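Local coordinates for protein serine protease inhibitor 2 (Anopheles gambiae, PDB 3PZF) that inhibits the serine proteases CLIPB9, CLIPB10 and CLIPB4, blocking phenoloxidase activation and so negatively regulating melanization in the mosquito hemolymph, at residues A[30-34]-A[261-265]; A[53-57]-A[83-87]; A[190-194]-A[216-222]; A[199-203]-A[212-217]; A[232-236]-A[366-370]. One frame throughout, in Å; residues are numbered along the deposited sequence.

Interaction 1: residues A[30-34]-A[261-265]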
# COMPACT_ATOMS: atom_id res chain seq x y z
N VAL A 30 6.71 -3.60 -4.98
CA VAL A 30 7.31 -2.87 -3.86
C VAL A 30 8.80 -2.71 -4.11
O VAL A 30 9.36 -1.62 -3.96
CB VAL A 30 7.08 -3.59 -2.53
CG1 VAL A 30 8.14 -3.19 -1.50
CG2 VAL A 30 5.66 -3.26 -2.00
N LYS A 31 9.46 -3.78 -4.54
CA LYS A 31 10.91 -3.71 -4.73
C LYS A 31 11.28 -2.72 -5.83
O LYS A 31 12.27 -2.00 -5.71
CB LYS A 31 11.47 -5.08 -5.10
CG LYS A 31 11.49 -6.08 -3.97
CD LYS A 31 12.50 -7.16 -4.29
CE LYS A 31 11.99 -8.53 -4.03
NZ LYS A 31 13.07 -9.52 -4.37
N GLU A 32 10.46 -2.66 -6.88
CA GLU A 32 10.67 -1.72 -7.98
C GLU A 32 10.56 -0.28 -7.50
O GLU A 32 11.36 0.57 -7.89
CB GLU A 32 9.64 -1.98 -9.09
CG GLU A 32 9.66 -0.98 -10.25
CD GLU A 32 10.96 -1.01 -11.05
OE1 GLU A 32 11.60 -2.07 -11.11
OE2 GLU A 32 11.34 0.04 -11.62
N ILE A 33 9.56 0.01 -6.69
CA ILE A 33 9.39 1.37 -6.19
C ILE A 33 10.56 1.71 -5.27
O ILE A 33 11.18 2.75 -5.43
CB ILE A 33 8.06 1.53 -5.42
CG1 ILE A 33 6.84 1.15 -6.30
CG2 ILE A 33 7.90 2.95 -4.99
CD1 ILE A 33 6.79 1.88 -7.60
N PHE A 34 10.88 0.84 -4.31
CA PHE A 34 11.90 1.17 -3.31
C PHE A 34 13.27 1.43 -3.95
O PHE A 34 13.99 2.35 -3.55
CB PHE A 34 12.04 0.03 -2.28
CG PHE A 34 10.90 -0.08 -1.28
CD1 PHE A 34 9.75 0.70 -1.38
CD2 PHE A 34 11.00 -0.99 -0.23
CE1 PHE A 34 8.70 0.56 -0.45
CE2 PHE A 34 9.96 -1.14 0.69
CZ PHE A 34 8.82 -0.38 0.59
N LEU A 261 16.17 -6.43 0.84
CA LEU A 261 15.16 -6.49 -0.22
C LEU A 261 15.43 -7.60 -1.26
O LEU A 261 14.53 -8.36 -1.61
CB LEU A 261 15.05 -5.14 -0.93
CG LEU A 261 14.23 -4.11 -0.15
CD1 LEU A 261 14.28 -2.79 -0.87
CD2 LEU A 261 12.77 -4.56 0.02
N ASP A 262 16.66 -7.70 -1.74
CA ASP A 262 17.01 -8.71 -2.73
C ASP A 262 16.78 -10.13 -2.24
O ASP A 262 16.63 -11.06 -3.03
CB ASP A 262 18.48 -8.55 -3.14
CG ASP A 262 18.74 -7.27 -3.93
OD1 ASP A 262 17.81 -6.80 -4.62
OD2 ASP A 262 19.87 -6.74 -3.86
N ARG A 263 16.76 -10.29 -0.92
CA ARG A 263 16.58 -11.60 -0.30
C ARG A 263 15.12 -11.93 -0.14
O ARG A 263 14.75 -13.09 0.06
CB ARG A 263 17.24 -11.64 1.10
CG ARG A 263 18.77 -11.68 1.08
CD ARG A 263 19.28 -12.99 0.50
NE ARG A 263 18.83 -14.14 1.29
CZ ARG A 263 18.89 -15.40 0.87
NH1 ARG A 263 19.36 -15.68 -0.34
NH2 ARG A 263 18.46 -16.38 1.66
N ILE A 264 14.27 -10.91 -0.20
CA ILE A 264 12.85 -11.10 0.03
C ILE A 264 12.10 -11.48 -1.23
O ILE A 264 12.23 -10.83 -2.26
CB ILE A 264 12.20 -9.82 0.58
CG1 ILE A 264 12.71 -9.56 2.01
CG2 ILE A 264 10.69 -9.94 0.57
CD1 ILE A 264 12.24 -8.22 2.54
N ASN A 265 11.33 -12.57 -1.13
CA ASN A 265 10.41 -12.98 -2.18
C ASN A 265 9.29 -13.70 -1.45
O ASN A 265 9.32 -13.80 -0.23
CB ASN A 265 11.10 -13.87 -3.21
CG ASN A 265 11.83 -15.04 -2.56
OD1 ASN A 265 11.20 -15.93 -2.00
ND2 ASN A 265 13.16 -15.05 -2.64

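Interaction 2: residues A[53-57]-A[83-87]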
# COMPACT_ATOMS: atom_id res chain seq x y z
N THR A 53 -6.96 -4.94 -11.73
CA THR A 53 -8.12 -5.80 -11.98
C THR A 53 -9.25 -4.95 -12.56
O THR A 53 -9.95 -5.41 -13.46
CB THR A 53 -8.56 -6.54 -10.72
OG1 THR A 53 -7.44 -7.28 -10.21
CG2 THR A 53 -9.74 -7.55 -11.05
N LEU A 54 -9.40 -3.70 -12.14
CA LEU A 54 -10.44 -2.85 -12.80
C LEU A 54 -10.12 -2.64 -14.27
O LEU A 54 -11.01 -2.63 -15.12
CB LEU A 54 -10.56 -1.50 -12.09
CG LEU A 54 -11.32 -1.58 -10.75
CD1 LEU A 54 -10.95 -0.37 -9.90
CD2 LEU A 54 -12.86 -1.67 -10.96
N ILE A 55 -8.85 -2.49 -14.58
CA ILE A 55 -8.45 -2.30 -15.95
C ILE A 55 -8.67 -3.59 -16.73
O ILE A 55 -9.13 -3.54 -17.88
CB ILE A 55 -6.98 -1.84 -16.04
CG1 ILE A 55 -6.88 -0.40 -15.52
CG2 ILE A 55 -6.50 -1.94 -17.48
CD1 ILE A 55 -5.42 0.12 -15.34
N TYR A 56 -8.37 -4.72 -16.10
CA TYR A 56 -8.70 -6.03 -16.67
C TYR A 56 -10.19 -6.16 -16.99
O TYR A 56 -10.55 -6.57 -18.08
CB TYR A 56 -8.23 -7.14 -15.71
CG TYR A 56 -8.38 -8.55 -16.26
CD1 TYR A 56 -7.49 -9.04 -17.20
CD2 TYR A 56 -9.39 -9.38 -15.80
CE1 TYR A 56 -7.60 -10.34 -17.67
CE2 TYR A 56 -9.52 -10.68 -16.28
CZ TYR A 56 -8.62 -11.15 -17.21
OH TYR A 56 -8.73 -12.44 -17.70
N GLU A 57 -11.05 -5.78 -16.05
CA GLU A 57 -12.50 -5.83 -16.24
C GLU A 57 -12.95 -4.94 -17.40
O GLU A 57 -13.92 -5.26 -18.11
CB GLU A 57 -13.20 -5.38 -14.95
CG GLU A 57 -13.12 -6.42 -13.80
CD GLU A 57 -14.33 -7.36 -13.76
OE1 GLU A 57 -15.09 -7.48 -14.78
OE2 GLU A 57 -14.52 -7.99 -12.69
N ILE A 83 -13.71 -14.88 -13.97
CA ILE A 83 -14.07 -13.55 -13.51
C ILE A 83 -14.96 -13.57 -12.27
O ILE A 83 -14.88 -12.68 -11.42
CB ILE A 83 -14.77 -12.73 -14.62
CG1 ILE A 83 -14.50 -11.24 -14.40
CG2 ILE A 83 -16.25 -13.00 -14.63
CD1 ILE A 83 -13.03 -10.86 -14.60
N ASP A 84 -15.79 -14.59 -12.15
CA ASP A 84 -16.63 -14.70 -10.97
C ASP A 84 -15.76 -14.84 -9.72
O ASP A 84 -16.06 -14.25 -8.67
CB ASP A 84 -17.53 -15.92 -11.07
CG ASP A 84 -18.43 -16.07 -9.86
OD1 ASP A 84 -19.32 -15.20 -9.69
OD2 ASP A 84 -18.26 -17.04 -9.09
N HIS A 85 -14.71 -15.65 -9.83
CA HIS A 85 -13.80 -15.88 -8.71
C HIS A 85 -13.04 -14.61 -8.42
O HIS A 85 -12.70 -14.32 -7.27
CB HIS A 85 -12.77 -16.95 -9.04
CG HIS A 85 -11.93 -17.37 -7.86
ND1 HIS A 85 -12.24 -17.00 -6.56
CD2 HIS A 85 -10.81 -18.12 -7.78
CE1 HIS A 85 -11.34 -17.51 -5.74
NE2 HIS A 85 -10.46 -18.20 -6.46
N THR A 86 -12.70 -13.87 -9.48
CA THR A 86 -11.87 -12.68 -9.32
C THR A 86 -12.64 -11.64 -8.53
O THR A 86 -12.11 -11.05 -7.58
CB THR A 86 -11.41 -12.14 -10.69
OG1 THR A 86 -10.56 -13.11 -11.32
CG2 THR A 86 -10.63 -10.82 -10.56
N ARG A 87 -13.89 -11.41 -8.92
CA ARG A 87 -14.75 -10.48 -8.23
C ARG A 87 -14.94 -10.87 -6.77
O ARG A 87 -14.76 -10.03 -5.91
CB ARG A 87 -16.09 -10.38 -8.93
CG ARG A 87 -16.01 -9.59 -10.23
CD ARG A 87 -17.28 -9.82 -11.12
NE ARG A 87 -17.09 -9.17 -12.42
CZ ARG A 87 -17.97 -9.24 -13.43
NH1 ARG A 87 -19.10 -9.92 -13.28
NH2 ARG A 87 -17.71 -8.63 -14.57

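Interaction 3: residues A[190-194]-A[216-222]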
# COMPACT_ATOMS: atom_id res chain seq x y z
N THR A 190 -2.41 -2.50 19.97
CA THR A 190 -2.84 -3.30 21.09
C THR A 190 -1.95 -2.98 22.31
O THR A 190 -2.41 -2.94 23.45
CB THR A 190 -2.75 -4.79 20.75
OG1 THR A 190 -3.51 -5.04 19.55
CG2 THR A 190 -3.26 -5.65 21.91
N TYR A 191 -0.68 -2.72 22.05
CA TYR A 191 0.29 -2.46 23.13
C TYR A 191 0.92 -1.08 22.89
O TYR A 191 1.91 -0.96 22.19
CB TYR A 191 1.35 -3.54 23.17
CG TYR A 191 0.75 -4.92 23.40
CD1 TYR A 191 0.19 -5.24 24.63
CD2 TYR A 191 0.69 -5.85 22.37
CE1 TYR A 191 -0.39 -6.48 24.85
CE2 TYR A 191 0.11 -7.10 22.59
CZ TYR A 191 -0.42 -7.40 23.83
OH TYR A 191 -1.01 -8.62 24.04
N PRO A 192 0.33 -0.03 23.45
CA PRO A 192 0.85 1.31 23.12
C PRO A 192 2.18 1.55 23.84
O PRO A 192 2.41 0.95 24.91
CB PRO A 192 -0.21 2.26 23.67
CG PRO A 192 -0.95 1.46 24.72
CD PRO A 192 -0.92 0.02 24.23
N PHE A 193 3.03 2.40 23.27
CA PHE A 193 4.27 2.83 23.95
C PHE A 193 4.02 3.85 25.04
O PHE A 193 3.15 4.71 24.90
CB PHE A 193 5.21 3.45 22.93
CG PHE A 193 5.69 2.49 21.89
CD1 PHE A 193 6.96 1.92 21.99
CD2 PHE A 193 4.88 2.13 20.82
CE1 PHE A 193 7.42 1.05 21.04
CE2 PHE A 193 5.34 1.25 19.85
CZ PHE A 193 6.62 0.68 19.97
N PRO A 194 4.82 3.80 26.12
CA PRO A 194 4.78 4.91 27.07
C PRO A 194 5.13 6.21 26.34
O PRO A 194 5.94 6.18 25.41
CB PRO A 194 5.89 4.56 28.07
CG PRO A 194 6.17 3.11 27.88
CD PRO A 194 5.83 2.78 26.47
N MET A 216 10.31 6.16 20.40
CA MET A 216 9.44 5.62 21.44
C MET A 216 9.96 4.23 21.77
O MET A 216 10.52 3.58 20.90
CB MET A 216 7.99 5.54 20.95
CG MET A 216 7.84 4.91 19.61
SD MET A 216 6.14 5.19 19.04
CE MET A 216 6.16 4.21 17.57
N GLU A 217 9.83 3.82 23.02
CA GLU A 217 10.45 2.58 23.53
C GLU A 217 9.49 1.88 24.45
O GLU A 217 8.83 2.54 25.26
CB GLU A 217 11.71 2.94 24.35
CG GLU A 217 12.72 3.75 23.57
CD GLU A 217 13.88 4.23 24.44
OE1 GLU A 217 14.43 3.42 25.22
OE2 GLU A 217 14.21 5.43 24.34
N GLN A 218 9.38 0.55 24.32
CA GLN A 218 8.70 -0.22 25.36
C GLN A 218 9.27 -1.62 25.49
O GLN A 218 9.98 -2.08 24.60
CB GLN A 218 7.21 -0.36 25.03
CG GLN A 218 6.90 -1.28 23.86
CD GLN A 218 5.40 -1.44 23.72
OE1 GLN A 218 4.78 -2.04 24.57
NE2 GLN A 218 4.82 -0.81 22.71
N ASN A 219 8.92 -2.28 26.59
CA ASN A 219 9.12 -3.72 26.76
C ASN A 219 7.78 -4.41 26.56
O ASN A 219 6.78 -4.01 27.16
CB ASN A 219 9.55 -4.03 28.19
CG ASN A 219 10.89 -3.46 28.51
OD1 ASN A 219 11.88 -3.82 27.87
ND2 ASN A 219 10.96 -2.56 29.51
N GLY A 220 7.76 -5.45 25.75
CA GLY A 220 6.53 -6.21 25.61
C GLY A 220 6.75 -7.61 25.09
O GLY A 220 7.87 -8.03 24.83
N GLN A 221 5.65 -8.33 24.95
CA GLN A 221 5.65 -9.67 24.37
C GLN A 221 5.19 -9.54 22.94
O GLN A 221 4.03 -9.17 22.69
CB GLN A 221 4.69 -10.57 25.15
CG GLN A 221 4.99 -10.65 26.65
CD GLN A 221 6.12 -11.62 27.00
OE1 GLN A 221 6.37 -11.89 28.18
NE2 GLN A 221 6.79 -12.16 25.98
N PHE A 222 6.08 -9.81 21.99
CA PHE A 222 5.74 -9.65 20.57
C PHE A 222 6.31 -10.80 19.74
O PHE A 222 7.37 -11.32 20.04
CB PHE A 222 6.33 -8.36 20.00
CG PHE A 222 5.95 -7.11 20.77
CD1 PHE A 222 4.69 -6.53 20.59
CD2 PHE A 222 6.86 -6.51 21.64
CE1 PHE A 222 4.33 -5.38 21.30
CE2 PHE A 222 6.51 -5.37 22.35
CZ PHE A 222 5.25 -4.79 22.17
O HOH W 1 1.98 -1.80 26.13
O HOH W 2 8.41 5.86 24.49

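Interaction 4: residues A[199-203]-A[212-217]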
# COMPACT_ATOMS: atom_id res chain seq x y z
N ASN A 199 12.83 12.49 23.67
CA ASN A 199 13.52 11.25 23.36
C ASN A 199 14.16 11.28 21.99
O ASN A 199 14.08 10.30 21.25
CB ASN A 199 12.55 10.07 23.44
CG ASN A 199 13.25 8.78 23.84
OD1 ASN A 199 14.35 8.81 24.41
ND2 ASN A 199 12.62 7.63 23.56
N VAL A 200 14.82 12.38 21.66
CA VAL A 200 15.56 12.46 20.42
C VAL A 200 16.84 11.66 20.50
O VAL A 200 17.53 11.70 21.51
CB VAL A 200 15.90 13.95 20.11
CG1 VAL A 200 17.07 14.04 19.11
CG2 VAL A 200 14.67 14.64 19.56
N LYS A 201 17.17 10.93 19.45
CA LYS A 201 18.46 10.24 19.38
C LYS A 201 18.90 10.28 17.95
O LYS A 201 18.08 10.55 17.09
CB LYS A 201 18.32 8.75 19.78
CG LYS A 201 17.49 8.43 21.01
CD LYS A 201 17.28 6.87 21.07
CE LYS A 201 16.32 6.42 22.16
NZ LYS A 201 16.88 6.61 23.53
N PRO A 202 20.17 9.97 17.67
CA PRO A 202 20.62 9.87 16.27
C PRO A 202 19.91 8.77 15.49
O PRO A 202 19.39 7.78 16.08
CB PRO A 202 22.10 9.51 16.42
CG PRO A 202 22.49 10.07 17.77
CD PRO A 202 21.28 9.81 18.62
N PHE A 203 19.89 8.94 14.17
CA PHE A 203 19.36 7.92 13.24
C PHE A 203 20.42 7.77 12.16
O PHE A 203 20.92 8.77 11.64
CB PHE A 203 18.04 8.37 12.60
CG PHE A 203 17.47 7.36 11.63
CD1 PHE A 203 16.64 6.34 12.10
CD2 PHE A 203 17.78 7.40 10.28
CE1 PHE A 203 16.11 5.38 11.23
CE2 PHE A 203 17.26 6.45 9.40
CZ PHE A 203 16.42 5.43 9.89
N ASN A 212 18.76 12.96 13.08
CA ASN A 212 18.17 12.72 14.39
C ASN A 212 16.72 12.36 14.23
O ASN A 212 16.11 12.73 13.24
CB ASN A 212 18.30 13.97 15.26
CG ASN A 212 19.73 14.29 15.60
OD1 ASN A 212 20.37 13.54 16.33
ND2 ASN A 212 20.25 15.39 15.06
N ALA A 213 16.17 11.62 15.19
CA ALA A 213 14.76 11.25 15.16
C ALA A 213 14.17 11.29 16.56
O ALA A 213 14.90 11.29 17.54
CB ALA A 213 14.60 9.84 14.57
N GLN A 214 12.83 11.30 16.66
CA GLN A 214 12.16 11.19 17.95
C GLN A 214 11.73 9.76 18.14
O GLN A 214 11.06 9.22 17.28
CB GLN A 214 10.89 12.04 17.97
CG GLN A 214 11.16 13.53 17.83
CD GLN A 214 9.95 14.33 18.24
OE1 GLN A 214 9.64 14.44 19.43
NE2 GLN A 214 9.23 14.85 17.27
N TYR A 215 12.08 9.15 19.26
CA TYR A 215 11.88 7.71 19.41
C TYR A 215 10.85 7.37 20.48
O TYR A 215 10.54 8.17 21.36
CB TYR A 215 13.20 7.04 19.75
CG TYR A 215 14.19 6.94 18.59
CD1 TYR A 215 14.26 5.77 17.81
CD2 TYR A 215 15.06 8.01 18.29
CE1 TYR A 215 15.18 5.65 16.77
CE2 TYR A 215 15.99 7.91 17.26
CZ TYR A 215 16.06 6.73 16.52
OH TYR A 215 16.97 6.63 15.49
N MET A 216 10.31 6.16 20.40
CA MET A 216 9.44 5.62 21.44
C MET A 216 9.96 4.23 21.77
O MET A 216 10.52 3.58 20.90
CB MET A 216 7.99 5.54 20.95
CG MET A 216 7.84 4.91 19.61
SD MET A 216 6.14 5.19 19.04
CE MET A 216 6.16 4.21 17.57
N GLU A 217 9.83 3.82 23.02
CA GLU A 217 10.45 2.58 23.53
C GLU A 217 9.49 1.88 24.45
O GLU A 217 8.83 2.54 25.26
CB GLU A 217 11.71 2.94 24.35
CG GLU A 217 12.72 3.75 23.57
CD GLU A 217 13.88 4.23 24.44
OE1 GLU A 217 14.43 3.42 25.22
OE2 GLU A 217 14.21 5.43 24.34
O HOH W 3 11.20 13.01 21.44
O HOH W 4 17.02 4.46 25.70

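Interaction 5: residues A[232-236]-A[366-370]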
# COMPACT_ATOMS: atom_id res chain seq x y z
N ALA A 232 18.12 -9.91 8.89
CA ALA A 232 17.32 -8.82 9.45
C ALA A 232 16.47 -9.30 10.60
O ALA A 232 16.05 -10.46 10.62
CB ALA A 232 16.37 -8.26 8.35
N GLN A 233 16.19 -8.40 11.54
CA GLN A 233 15.23 -8.69 12.59
C GLN A 233 13.85 -8.39 12.08
O GLN A 233 13.65 -7.45 11.30
CB GLN A 233 15.52 -7.84 13.82
CG GLN A 233 16.77 -8.30 14.62
CD GLN A 233 17.17 -7.23 15.62
OE1 GLN A 233 17.55 -6.12 15.23
NE2 GLN A 233 17.04 -7.55 16.92
N ILE A 234 12.89 -9.22 12.48
CA ILE A 234 11.52 -8.94 12.11
C ILE A 234 10.67 -8.85 13.36
O ILE A 234 10.80 -9.67 14.26
CB ILE A 234 10.98 -10.03 11.16
CG1 ILE A 234 11.93 -10.16 9.96
CG2 ILE A 234 9.61 -9.66 10.72
CD1 ILE A 234 11.53 -11.23 8.95
N LEU A 235 9.77 -7.87 13.40
CA LEU A 235 8.93 -7.61 14.58
C LEU A 235 7.48 -7.37 14.16
O LEU A 235 7.24 -6.71 13.15
CB LEU A 235 9.45 -6.36 15.32
CG LEU A 235 8.56 -5.81 16.45
CD1 LEU A 235 8.70 -6.66 17.74
CD2 LEU A 235 8.94 -4.36 16.79
N ARG A 236 6.54 -7.86 14.96
CA ARG A 236 5.12 -7.63 14.71
C ARG A 236 4.50 -6.81 15.84
O ARG A 236 4.56 -7.25 17.00
CB ARG A 236 4.39 -9.00 14.63
CG ARG A 236 2.85 -8.90 14.59
CD ARG A 236 2.26 -10.35 14.68
NE ARG A 236 0.80 -10.38 14.72
CZ ARG A 236 0.08 -10.35 15.83
NH1 ARG A 236 0.68 -10.29 17.01
NH2 ARG A 236 -1.25 -10.44 15.76
N GLN A 366 15.00 -9.65 24.15
CA GLN A 366 15.67 -9.44 22.87
C GLN A 366 15.58 -7.94 22.61
O GLN A 366 14.63 -7.31 23.05
CB GLN A 366 14.95 -10.19 21.75
CG GLN A 366 14.79 -11.70 22.02
CD GLN A 366 16.13 -12.32 22.36
OE1 GLN A 366 16.39 -12.73 23.51
NE2 GLN A 366 17.02 -12.35 21.38
N ILE A 367 16.53 -7.37 21.89
CA ILE A 367 16.54 -5.91 21.66
C ILE A 367 16.34 -5.62 20.20
O ILE A 367 17.11 -6.08 19.38
CB ILE A 367 17.88 -5.28 22.07
CG1 ILE A 367 18.17 -5.53 23.55
CG2 ILE A 367 17.89 -3.77 21.75
CD1 ILE A 367 17.13 -4.97 24.46
N PHE A 368 15.31 -4.81 19.88
CA PHE A 368 15.02 -4.42 18.51
C PHE A 368 15.12 -2.89 18.52
O PHE A 368 14.26 -2.22 19.06
CB PHE A 368 13.59 -4.82 18.15
CG PHE A 368 13.19 -4.51 16.72
CD1 PHE A 368 13.31 -5.47 15.74
CD2 PHE A 368 12.64 -3.26 16.37
CE1 PHE A 368 12.90 -5.21 14.41
CE2 PHE A 368 12.23 -3.02 15.05
CZ PHE A 368 12.39 -3.99 14.09
N ASN A 369 16.19 -2.35 17.94
CA ASN A 369 16.45 -0.92 18.05
C ASN A 369 16.59 -0.34 16.66
O ASN A 369 17.67 -0.40 16.06
CB ASN A 369 17.72 -0.66 18.88
CG ASN A 369 18.05 0.84 19.01
OD1 ASN A 369 17.28 1.73 18.62
ND2 ASN A 369 19.23 1.12 19.57
N ALA A 370 15.48 0.17 16.13
CA ALA A 370 15.42 0.62 14.74
C ALA A 370 15.97 2.05 14.60
O ALA A 370 15.21 2.97 14.36
CB ALA A 370 13.95 0.57 14.23
O HOH W 5 18.31 -4.08 16.90

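Interaction 1: residues A[30-34]-A[261-265]
K31 reaches from helix 30-34 to the backbone of 261-265, its chain bending at the third torsion (chi3 -135°), and its ammonium group ends among backbone carbonyls. The main bond runs from K31 NZ to I264 O, 2.6 Å long; the nitrogen lies nearly along the C=O axis, at a C=O...N angle of 167°. A weak second bond links K31 NZ with L261 O at 3.3 Å, and that oxygen already accepts from the N of I264. A lysine suits this place because it is long enough to span the gap between the segments, and its several N-H groups can serve more than one carbonyl. D262 OD1 lies 5.5 Å from K31 NZ, a distance at which it may add a mild favourable field without contact.

One turn on, F34 and L261 meet at about a right angle. CD1 of L261 comes in at the edge of the F34 ring, close to its plane and 3.8 Å from F34 CD2, while V30 CG1 covers one ring face. Leucine suits the place because its branched end can set a methyl against the ring edge in this buried setting. A lysine of helix 24-35 donating to backbone carbonyls at and beyond L261 joins two parts of the helical region of the serpin fold.

Interaction 2: residues A[53-57]-A[83-87]
The polar part of this contact is a salt bridge between E57 and R87. R87 presents the side of its guanidinium, with NE 2.8 Å from E57 OE2 and NH2 2.9 Å from E57 OE1, so each nitrogen serves its own oxygen. Both oxygens use their syn lone pairs, both bonds are nearly straight (167° and 168°), and the carboxylate and guanidinium planes are close to coplanar. Such a two-point grip fixes the rotation of both groups. The E57 chain is bent at its second torsion, which carries the carboxylate across to R87, while R87 stays extended from CG to NE. E57 OE2 has a further partner in the hydroxyl of Y132, so the buried carboxylate is held from two helices and is probably kept ionised.

I83 joins the polar and apolar parts: CG1 lies alongside the carboxylate, 3.7 Å from E57 OE2, and CD1 makes the apolar contact at the edge of the Y56 ring, 3.9 Å from Y56 CE2. Its other branch, CG2, lies over the R87 guanidinium. Farther along, T53 and T86 meet methyl to methyl, tip to tip, with CG2 atoms only 3.4 Å apart. Threonine fits here because the hydroxyls can turn back to their own neighbourhood, T53 OG1 to K49 O and T86 OG1 to N82 O, while the small methyls fill the interface.

Helices 45-58 and 83-98 run roughly antiparallel, their local axes 12.0 Å apart. Helix 122-132 touches both through Y132, and strand 105-115 packs on L54 of the first.

Interaction 3: residues A[190-194]-A[216-222]
Q218 and M216 both set CG between the backbone N and the carbonyl carbon (chi1 72° and 48°) and then run extended, which sends two arms from one side of the strand to grasp the F193 ring. M216 CG lies over the centre of one face, 4.0 Å from the ring centroid, with SD beside it in a Met-aromatic contact. Over the opposite face sits Q218 NE2, 3.3 Å above the plane, its amide turned steeply to the ring. Methionine's flexible, polarisable thioether suits an aromatic face, while glutamine adds a polar head.

That head is also fixed: Q218 NE2 donates to Y191 O at 3.0 Å and 171°, approaching from above the carbonyl plane. A water bridges Q218 OE1 and P192 O, and another joins P194 O to the backbone N of E217. P194 CD rests 3.2 Å from E217 O. At the far end Y191 slides past F222, Y191 CD2 to F222 CE1 3.8 Å.

The loop after strand 177-188 thus lies on strand 211-227, whose other neighbours include strands 232-238 and 277-295. F193 also touches L237 and V283, and its backbone bonds to E343, just ahead of the hinge region, a position consistent with the region known in serpins as the breach.

Interaction 4: residues A[199-203]-A[212-217]
E217 OE2 is gripped by two donors, N199 just ahead of strand 200-203 and K201 on it. N199 ND2 bonds to it at 2.8 Å, on the anti side of the carboxylate, with the amide and carboxylate planes nearly coplanar. K201 NZ forms a salt bridge to the same oxygen at 3.0 Å, arriving from above the carboxylate plane, and a water links this nitrogen to E217 OE1. Two donors on one oxygen probably stabilise its negative charge. N199 CG stands opposite its backbone N (chi1 -150°), a setting that also lets ND2 bond weakly to Y215 O.

K201 earns its place twice over: its aliphatic stem crosses one face of the Y215 ring, with CD 4.1 Å from the centroid, before the ammonium end reaches E217. The tyrosine is in turn fixed at its far end, where OH donates to P202 O at 2.7 Å and lies in the plane of the F203 ring, at its edge. A phenol is suited to this, offering a flat face to the lysine and a polar tip to the carbonyl.

Beneath these side chains runs antiparallel pairing. K201 and A213 form a hydrogen-bonded pair, flanked by V200 with Q214 and P202 with N212 as non-hydrogen-bonded ones; Y215 N adds a bond to N199 O at 3.0 Å. P202, lacking an N-H, falls where no such donor is needed. The two strands make a beta hairpin at one edge of serpin sheet C; strand 277-295 pairs with strand 211-227, and P395 packs against F203 and A213.

Interaction 5: residues A[232-236]-A[366-370]
Strands 232-236 and 366-369 lie almost perpendicular, their local axes 94° apart and 8.7 Å distant, so they face each other as layers instead of pairing; Q233 and F368 mark the nearest approach, with CA atoms 7.3 Å apart. Side chains bridge the interval. F368 sets CG opposite its backbone N (chi1 -178°), projecting the ring onto the other strand, where L235 CB lies over one face, 4.0 Å from the centroid, as a CH-pi contact. L235 CD2 follows along the same ring, 3.9 Å from CD2 of F368, and Q233 CB approaches F368 CE1 at 3.8 Å. Phenylalanine suits the place because its flat ring gives L235 a face to lie on, and leucine because both CB and a branch can reach that ring.

This is the serpin arrangement in which sheet C, containing strand 366-369 just beyond the reactive-centre loop, packs against sheet B, containing strand 232-238. L250 and V283 contribute to the same packing, touching F368 and L235 respectively.

The polar end of Q233 adds hydrogen bonds. Its NE2 donates to I367 O at 2.9 Å and is also bonded to the hydroxyl of Y224. OE1 accepts from a water 2.7 Å away, and this water in turn accepts from N369 N, so the amide reaches backbone on both sides of F368.

How the interactions relate
Interactions 3, 4 and 5 gather at one end of the molecule, with centres 12 to 16 Å apart. Interactions 3 and 4 share M216 and E217 on strand 211-227, interaction 4 nested within the loop that interaction 3 closes; F222 packs on L235, and Y215 on A370, to tie both to interaction 5. Interaction 2 lies on the opposite side of the chain's centre, about 41 Å from interaction 3 centre to centre, among helices. Interaction 1 stands between, its centre about 19 Å from that of interaction 5 and 26 Å from that of interaction 2, its loop enclosing interactions 2, 3 and 4 and crossing interaction 5. The contacts thus sample both the helical part and the strand-rich end, where the hinge region and reactive-centre loop join the body.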